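Local structure of bacteriocin (Brevibacillus sp. SKDU10, 6LWZ) at residues A[14-19]-A[38-43]. The protein is a defensin-like bacteriocin, an antimicrobial peptide produced by Brevibacillus that probably kills or inhibits competing bacteria. Sequence-based numbering, arbitrary orientation.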
loop_
_atom_site.group_PDB
_atom_site.type_symbol
_atom_site.label_atom_id
_atom_site.label_comp_id
_atom_site.label_asym_id
_atom_site.label_seq_id
_atom_site.Cartn_x
_atom_site.Cartn_y
_atom_site.Cartn_z
ATOM N N ILE A 14 -0.283 0.080 7.318
ATOM C CA ILE A 14 0.267 -1.271 7.199
ATOM C C ILE A 14 0.887 -1.492 5.812
ATOM O O ILE A 14 0.222 -1.353 4.785
ATOM C CB ILE A 14 -0.794 -2.352 7.476
ATOM C CG1 ILE A 14 -1.353 -2.196 8.887
ATOM C CG2 ILE A 14 -0.191 -3.741 7.337
ATOM C CD1 ILE A 14 -2.605 -1.367 8.944
ATOM N N VAL A 15 2.164 -1.866 5.814
ATOM C CA VAL A 15 2.964 -2.023 4.603
ATOM C C VAL A 15 3.169 -3.501 4.315
ATOM O O VAL A 15 3.733 -4.215 5.133
ATOM C CB VAL A 15 4.345 -1.365 4.776
ATOM C CG1 VAL A 15 5.242 -1.646 3.582
ATOM C CG2 VAL A 15 4.198 0.130 4.986
ATOM N N LYS A 16 2.704 -3.943 3.149
ATOM C CA LYS A 16 2.819 -5.335 2.727
ATOM C C LYS A 16 3.682 -5.420 1.476
ATOM O O LYS A 16 3.309 -4.910 0.423
ATOM C CB LYS A 16 1.434 -5.919 2.457
ATOM C CG LYS A 16 0.628 -6.188 3.718
ATOM C CD LYS A 16 -0.866 -6.001 3.496
ATOM C CE LYS A 16 -1.660 -6.302 4.758
ATOM N NZ LYS A 16 -3.114 -5.993 4.620
ATOM N N ASP A 17 4.838 -6.060 1.614
ATOM C CA ASP A 17 5.779 -6.248 0.517
ATOM C C ASP A 17 5.355 -7.439 -0.333
ATOM O O ASP A 17 5.066 -8.512 0.197
ATOM C CB ASP A 17 7.185 -6.473 1.071
ATOM C CG ASP A 17 8.228 -6.596 -0.016
ATOM O OD1 ASP A 17 8.146 -7.547 -0.825
ATOM O OD2 ASP A 17 9.142 -5.747 -0.055
ATOM N N LYS A 18 5.335 -7.240 -1.649
ATOM C CA LYS A 18 4.803 -8.231 -2.588
ATOM C C LYS A 18 5.834 -8.811 -3.541
ATOM O O LYS A 18 5.538 -9.758 -4.266
ATOM C CB LYS A 18 3.711 -7.597 -3.432
ATOM C CG LYS A 18 2.578 -6.980 -2.646
ATOM C CD LYS A 18 1.889 -7.988 -1.748
ATOM C CE LYS A 18 0.635 -7.371 -1.161
ATOM N NZ LYS A 18 -0.278 -8.371 -0.569
ATOM N N GLY A 19 7.031 -8.245 -3.565
ATOM C CA GLY A 19 8.052 -8.719 -4.483
ATOM C C GLY A 19 7.857 -8.139 -5.872
ATOM O O GLY A 19 7.463 -6.981 -6.018
ATOM N N GLY A 38 -13.160 2.404 10.777
ATOM C CA GLY A 38 -13.278 1.045 10.278
ATOM C C GLY A 38 -11.938 0.337 10.395
ATOM O O GLY A 38 -11.322 0.396 11.431
ATOM N N GLN A 39 -11.533 -0.443 9.416
ATOM C CA GLN A 39 -10.206 -1.003 9.524
ATOM C C GLN A 39 -9.435 -0.767 8.264
ATOM O O GLN A 39 -9.304 0.345 7.857
ATOM C CB GLN A 39 -10.129 -2.432 10.061
ATOM C CG GLN A 39 -10.576 -2.661 11.508
ATOM C CD GLN A 39 -9.711 -1.976 12.560
ATOM O OE1 GLN A 39 -8.657 -2.470 12.904
ATOM N NE2 GLN A 39 -10.158 -0.844 13.072
ATOM N N HIS A 40 -9.007 -1.819 7.615
ATOM C CA HIS A 40 -8.130 -1.714 6.479
ATOM C C HIS A 40 -8.586 -1.349 5.112
ATOM O O HIS A 40 -9.355 -2.048 4.513
ATOM C CB HIS A 40 -7.362 -2.999 6.374
ATOM C CG HIS A 40 -6.598 -3.302 7.595
ATOM N ND1 HIS A 40 -7.115 -3.100 8.848
ATOM C CD2 HIS A 40 -5.343 -3.742 7.765
ATOM C CE1 HIS A 40 -6.203 -3.398 9.739
ATOM N NE2 HIS A 40 -5.127 -3.810 9.106
ATOM N N LEU A 41 -8.031 -0.274 4.598
ATOM C CA LEU A 41 -8.348 0.169 3.232
ATOM C C LEU A 41 -7.048 0.356 2.459
ATOM O O LEU A 41 -6.078 0.883 3.006
ATOM C CB LEU A 41 -9.138 1.472 3.290
ATOM C CG LEU A 41 -10.501 1.370 3.955
ATOM C CD1 LEU A 41 -11.190 2.713 3.976
ATOM C CD2 LEU A 41 -11.371 0.322 3.299
ATOM N N TYR A 42 -7.089 -0.064 1.207
ATOM C CA TYR A 42 -5.942 0.068 0.289
ATOM C C TYR A 42 -5.643 1.548 0.073
ATOM O O TYR A 42 -6.525 2.298 -0.259
ATOM C CB TYR A 42 -6.304 -0.532 -1.060
ATOM C CG TYR A 42 -5.255 -0.278 -2.094
ATOM C CD1 TYR A 42 -4.054 -0.942 -2.033
ATOM C CD2 TYR A 42 -5.457 0.628 -3.106
ATOM C CE1 TYR A 42 -3.067 -0.723 -2.965
ATOM C CE2 TYR A 42 -4.487 0.859 -4.052
ATOM C CZ TYR A 42 -3.291 0.183 -3.974
ATOM O OH TYR A 42 -2.321 0.393 -4.882
ATOM N N CYS A 43 -4.386 1.909 0.259
ATOM C CA CYS A 43 -3.965 3.310 0.094
ATOM C C CYS A 43 -3.263 3.493 -1.244
ATOM O O CYS A 43 -3.790 4.214 -2.057
ATOM C CB CYS A 43 -3.011 3.740 1.203
ATOM S SG CYS A 43 -2.737 5.523 1.318
#
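I14 meets H40 across the sheet, and this pair is the tight part of the contact. The end of the isoleucine does the touching. I14 CD1 lies 3.5 Å from H40 NE2 and 3.8 Å from H40 CD2. I14 CG1 stands a little farther back, 4.1 Å from H40 NE2. The methyl approaches the ring obliquely, and the two side chains cross at about a right angle. On I14, CG1 sits beside the backbone N and anti to the carbonyl carbon (chi1 -60°), which sends the ethyl branch to the histidine. H40 has the same first torsion (chi1 -58°), and its CD2-NE2 side comes to the methyl.

K16 forms the loose, solvent side, where H40 is exposed and K16 partly so. The lysine meets the ring only at its edge: NZ ends near the ring plane, 4.5 Å from H40 CD2. K16 NZ and H40 NE2 stay 5.4 Å apart, too far for a bond. The methyl comes closer to the ring than the ammonium does. K16 also makes a cation-pi contact with Y32.

The two segments lie on the outermost strands, 10-20 and 40-48, of a three-stranded antiparallel sheet. Strand 26-35 runs between them and joins both through backbone hydrogen bonds, I14 with Y32 and L41 with V33. The side chains of I14 and H40 thus bridge the central strand. C43 is tied to C2 by a disulfide.

The contact is small, about 102 Å² in all. It is mainly van der Waals packing of a methyl against the NE2-CD2 side of an imidazole. The nearby ammonium may slightly disfavour a proton on H40, an effect that solvent would weaken.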